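Local coordinates for protein putative rRNA methyltransferase (PDB 4RWZ) that probably methylates an adenine of 16S ribosomal RNA in the 30S subunit and so confers resistance to aminoglycoside antibiotics, at residues M1-R14 with L81-A95. Residues are numbered along the deposited sequence; the frame is centred on the assembly and turned at random.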
# COMPACT_ATOMS: atom_id res chain seq x y z
N MET A 1 -5.26 -11.92 10.76
CA MET A 1 -4.40 -10.81 10.31
C MET A 1 -3.42 -10.54 11.44
O MET A 1 -3.84 -10.59 12.61
CB MET A 1 -5.25 -9.57 10.10
CG MET A 1 -4.46 -8.37 9.62
SD MET A 1 -5.47 -6.95 9.06
CE MET A 1 -6.29 -6.43 10.54
N ILE A 2 -2.17 -10.24 11.12
CA ILE A 2 -1.17 -10.03 12.18
C ILE A 2 -0.95 -8.53 12.37
O ILE A 2 -0.64 -7.81 11.40
CB ILE A 2 0.17 -10.71 11.81
CG1 ILE A 2 0.01 -12.24 11.59
CG2 ILE A 2 1.21 -10.40 12.90
CD1 ILE A 2 -0.66 -13.00 12.74
N VAL A 3 -1.17 -8.04 13.59
CA VAL A 3 -1.01 -6.62 13.92
C VAL A 3 0.21 -6.43 14.82
O VAL A 3 0.42 -7.21 15.77
CB VAL A 3 -2.27 -6.11 14.61
CG1 VAL A 3 -2.07 -4.69 15.18
CG2 VAL A 3 -3.44 -6.09 13.58
N GLN A 4 1.04 -5.44 14.49
CA GLN A 4 2.24 -5.17 15.25
C GLN A 4 1.89 -4.18 16.34
O GLN A 4 1.29 -3.14 16.05
CB GLN A 4 3.36 -4.64 14.35
CG GLN A 4 4.75 -4.67 15.04
CD GLN A 4 5.29 -6.12 15.16
OE1 GLN A 4 4.92 -7.00 14.39
NE2 GLN A 4 6.11 -6.37 16.16
N LEU A 5 2.24 -4.48 17.59
CA LEU A 5 2.08 -3.54 18.68
C LEU A 5 3.38 -3.46 19.48
O LEU A 5 3.56 -4.26 20.42
CB LEU A 5 0.95 -3.97 19.64
CG LEU A 5 -0.49 -4.01 19.14
CD1 LEU A 5 -1.41 -4.54 20.25
CD2 LEU A 5 -1.01 -2.66 18.62
N GLY A 6 4.28 -2.57 19.08
CA GLY A 6 5.63 -2.60 19.59
C GLY A 6 6.28 -3.94 19.22
O GLY A 6 6.29 -4.33 18.07
N LYS A 7 6.84 -4.63 20.21
CA LYS A 7 7.51 -5.92 19.95
C LYS A 7 6.50 -7.07 19.78
O LYS A 7 6.82 -8.11 19.21
CB LYS A 7 8.48 -6.25 21.10
CG LYS A 7 9.74 -5.33 21.11
CD LYS A 7 10.65 -5.60 22.34
CE LYS A 7 11.75 -4.50 22.42
NZ LYS A 7 12.70 -4.79 23.59
N ALA A 8 5.28 -6.90 20.26
CA ALA A 8 4.31 -7.99 20.14
C ALA A 8 3.63 -7.99 18.79
O ALA A 8 3.36 -6.95 18.21
CB ALA A 8 3.25 -7.90 21.25
N SER A 9 3.35 -9.19 18.29
CA SER A 9 2.44 -9.35 17.15
C SER A 9 1.18 -9.96 17.75
O SER A 9 1.24 -10.81 18.67
CB SER A 9 3.03 -10.28 16.13
OG SER A 9 2.83 -11.59 16.63
N VAL A 10 0.04 -9.50 17.30
CA VAL A 10 -1.24 -9.93 17.84
C VAL A 10 -2.13 -10.35 16.66
O VAL A 10 -1.96 -9.84 15.56
CB VAL A 10 -1.86 -8.80 18.65
CG1 VAL A 10 -3.28 -9.12 19.07
CG2 VAL A 10 -0.99 -8.53 19.91
N THR A 11 -3.05 -11.29 16.88
CA THR A 11 -3.92 -11.73 15.78
C THR A 11 -5.26 -10.99 15.89
O THR A 11 -5.84 -10.91 16.96
CB THR A 11 -4.11 -13.26 15.79
OG1 THR A 11 -2.83 -13.91 15.62
CG2 THR A 11 -5.02 -13.70 14.65
N TRP A 12 -5.75 -10.42 14.79
CA TRP A 12 -7.06 -9.75 14.76
C TRP A 12 -7.95 -10.51 13.81
O TRP A 12 -7.44 -11.17 12.91
CB TRP A 12 -6.98 -8.32 14.22
CG TRP A 12 -6.49 -7.30 15.19
CD1 TRP A 12 -5.69 -7.50 16.27
CD2 TRP A 12 -6.80 -5.90 15.16
NE1 TRP A 12 -5.46 -6.30 16.92
CE2 TRP A 12 -6.14 -5.31 16.26
CE3 TRP A 12 -7.57 -5.10 14.32
CZ2 TRP A 12 -6.22 -3.95 16.53
CZ3 TRP A 12 -7.64 -3.74 14.58
CH2 TRP A 12 -6.97 -3.18 15.67
N THR A 13 -9.27 -10.41 14.01
CA THR A 13 -10.26 -10.95 13.08
C THR A 13 -10.83 -9.79 12.29
O THR A 13 -10.56 -8.63 12.61
CB THR A 13 -11.44 -11.65 13.80
OG1 THR A 13 -12.12 -10.70 14.64
CG2 THR A 13 -10.95 -12.80 14.66
N ARG A 14 -11.64 -10.08 11.27
CA ARG A 14 -12.26 -9.03 10.47
C ARG A 14 -13.21 -8.22 11.36
O ARG A 14 -13.30 -6.99 11.23
CB ARG A 14 -12.95 -9.63 9.22
CG ARG A 14 -13.90 -8.71 8.42
CD ARG A 14 -13.18 -7.80 7.41
NE ARG A 14 -14.15 -7.00 6.66
CZ ARG A 14 -13.97 -6.51 5.43
NH1 ARG A 14 -12.81 -6.70 4.78
NH2 ARG A 14 -14.95 -5.81 4.85
N LEU A 81 -2.99 1.87 12.22
CA LEU A 81 -2.82 0.45 12.49
C LEU A 81 -1.64 -0.06 11.66
O LEU A 81 -1.48 0.37 10.50
CB LEU A 81 -4.06 -0.34 12.05
CG LEU A 81 -4.07 -1.84 12.44
CD1 LEU A 81 -4.16 -1.95 13.96
CD2 LEU A 81 -5.28 -2.48 11.73
N PHE A 82 -0.86 -0.98 12.23
CA PHE A 82 0.30 -1.58 11.52
C PHE A 82 0.18 -3.09 11.43
O PHE A 82 -0.02 -3.74 12.44
CB PHE A 82 1.60 -1.16 12.23
CG PHE A 82 1.74 0.34 12.13
CD1 PHE A 82 2.25 0.92 10.98
CD2 PHE A 82 1.24 1.14 13.14
CE1 PHE A 82 2.28 2.31 10.84
CE2 PHE A 82 1.25 2.54 13.01
CZ PHE A 82 1.81 3.11 11.87
N VAL A 83 0.28 -3.61 10.21
CA VAL A 83 -0.06 -4.99 9.87
C VAL A 83 1.14 -5.68 9.22
O VAL A 83 1.81 -5.10 8.38
CB VAL A 83 -1.26 -4.99 8.87
CG1 VAL A 83 -1.51 -6.39 8.26
CG2 VAL A 83 -2.50 -4.46 9.64
N VAL A 84 1.42 -6.90 9.64
CA VAL A 84 2.55 -7.60 9.08
C VAL A 84 2.09 -8.54 7.95
O VAL A 84 1.38 -9.55 8.19
CB VAL A 84 3.27 -8.48 10.18
CG1 VAL A 84 4.47 -9.11 9.60
CG2 VAL A 84 3.64 -7.58 11.37
N ALA A 85 2.51 -8.23 6.72
CA ALA A 85 2.14 -9.06 5.56
C ALA A 85 3.02 -8.70 4.36
O ALA A 85 3.54 -7.59 4.25
CB ALA A 85 0.66 -8.87 5.19
N SER A 86 3.19 -9.71 3.51
CA SER A 86 3.88 -9.61 2.26
C SER A 86 2.83 -9.34 1.16
O SER A 86 1.70 -9.79 1.26
CB SER A 86 4.53 -10.98 1.98
OG SER A 86 5.39 -11.32 3.11
N VAL A 87 3.24 -8.69 0.10
CA VAL A 87 2.34 -8.42 -1.02
C VAL A 87 1.83 -9.70 -1.65
O VAL A 87 0.70 -9.72 -2.14
CB VAL A 87 3.05 -7.58 -2.10
CG1 VAL A 87 2.07 -7.12 -3.17
CG2 VAL A 87 3.71 -6.38 -1.46
N GLN A 88 2.59 -10.79 -1.59
CA GLN A 88 2.06 -12.02 -2.19
C GLN A 88 1.02 -12.71 -1.31
O GLN A 88 0.36 -13.64 -1.75
CB GLN A 88 3.15 -13.00 -2.56
CG GLN A 88 3.40 -14.05 -1.50
CD GLN A 88 4.31 -15.16 -1.98
OE1 GLN A 88 5.34 -14.91 -2.62
NE2 GLN A 88 3.90 -16.40 -1.73
N ALA A 89 0.85 -12.27 -0.07
CA ALA A 89 -0.18 -12.87 0.79
C ALA A 89 -0.78 -11.85 1.73
O ALA A 89 -0.54 -11.86 2.95
CB ALA A 89 0.40 -14.06 1.59
N LEU A 90 -1.50 -10.89 1.18
CA LEU A 90 -2.03 -9.82 2.03
C LEU A 90 -3.25 -10.36 2.77
O LEU A 90 -3.94 -11.24 2.22
CB LEU A 90 -2.38 -8.61 1.14
CG LEU A 90 -1.15 -7.89 0.54
CD1 LEU A 90 -1.56 -7.05 -0.70
CD2 LEU A 90 -0.43 -6.98 1.56
N PRO A 91 -3.50 -9.91 4.00
CA PRO A 91 -4.60 -10.51 4.77
C PRO A 91 -5.96 -10.30 4.11
O PRO A 91 -6.24 -9.22 3.57
CB PRO A 91 -4.55 -9.76 6.13
CG PRO A 91 -3.47 -8.76 6.04
CD PRO A 91 -2.96 -8.69 4.63
N GLU A 92 -6.79 -11.34 4.09
CA GLU A 92 -8.13 -11.22 3.51
C GLU A 92 -8.99 -10.20 4.25
O GLU A 92 -9.90 -9.63 3.65
CB GLU A 92 -8.83 -12.60 3.47
CG GLU A 92 -9.01 -13.16 4.85
CD GLU A 92 -9.60 -14.56 4.85
OE1 GLU A 92 -9.73 -15.17 3.76
OE2 GLU A 92 -9.94 -15.05 5.96
N GLU A 93 -8.68 -9.96 5.53
CA GLU A 93 -9.42 -8.97 6.31
C GLU A 93 -9.35 -7.56 5.69
O GLU A 93 -10.18 -6.70 5.99
CB GLU A 93 -8.87 -8.90 7.74
CG GLU A 93 -9.12 -10.17 8.56
CD GLU A 93 -8.04 -11.20 8.39
OE1 GLU A 93 -7.26 -11.12 7.42
OE2 GLU A 93 -7.98 -12.13 9.22
N LEU A 94 -8.34 -7.31 4.86
CA LEU A 94 -8.21 -5.96 4.27
C LEU A 94 -8.90 -5.88 2.92
O LEU A 94 -8.99 -4.81 2.32
CB LEU A 94 -6.74 -5.57 4.09
CG LEU A 94 -5.90 -5.53 5.35
CD1 LEU A 94 -4.47 -5.17 4.96
CD2 LEU A 94 -6.49 -4.49 6.31
N ALA A 95 -9.45 -6.98 2.46
CA ALA A 95 -10.06 -6.96 1.12
C ALA A 95 -11.15 -5.94 0.94
O ALA A 95 -12.03 -5.82 1.78
CB ALA A 95 -10.60 -8.38 0.74
O HOH W 1 -5.03 -12.95 7.50
O HOH W 2 -1.35 -10.10 8.46
O HOH W 3 -0.73 -1.36 15.16
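The N-terminal beta-hairpin of this methyltransferase docks on the outermost strand of its Rossmann-like sheet, where strands 2-5 and 81-84 meet in a single antiparallel bridge, Val3 facing Val83, with their axes at 124°. The bridge consists of two backbone bonds around this non-hydrogen-bonded pair, Val84 N to Ile2 O at 2.9 Å and Gln4 N to Phe82 O at the same length. Beyond it the strands diverge, and water takes over: one molecule links Ile2 N to Val84 O, another Gln4 O to Phe82 N.

On one side of the bridge lies an apolar cluster. Met1 runs out straight to SD, with CG anti to the backbone N (chi1 -179°), and turns at chi3 (65°). It lies against the CB-CG edge of Pro91, Met1 CG to Pro91 CG 3.7 Å, while its SD reaches CD2 of Leu94 at 3.8 Å and CG2 of Val83. Leu81 meets the hairpin with CD1, 3.5 Å from Trp12 CH2 and also against Val3 CG1; Leu17 of helix 14-21 packs against Met1, Leu81 and Leu94. On the other side, Gln4 OE1 rests against CG2 of Val84, while its amide NE2 holds Gly6 O in the hairpin turn.

Polar contacts join both ends of segment 1-14 to the 3-10 segment 92-94 and Ala95. The amino terminus of Met1 forms a salt bridge with Glu93 OE2 (3.1 Å), approaching from above the carboxylate plane, and a water on OE1 adds a weak link back to the same nitrogen. Arg14 NH1 grips two carbonyls: Ala95 O at 3.2 Å, nearly straight and on a lone pair, and Glu93 O at 2.9 Å, more bent and from above the carbonyl plane. Glu18 OE2 forms a salt bridge with Arg14 NE. An N-terminal hairpin thus docks across the edge strand of a Rossmann-like, Class I methyltransferase core without extending its sheet.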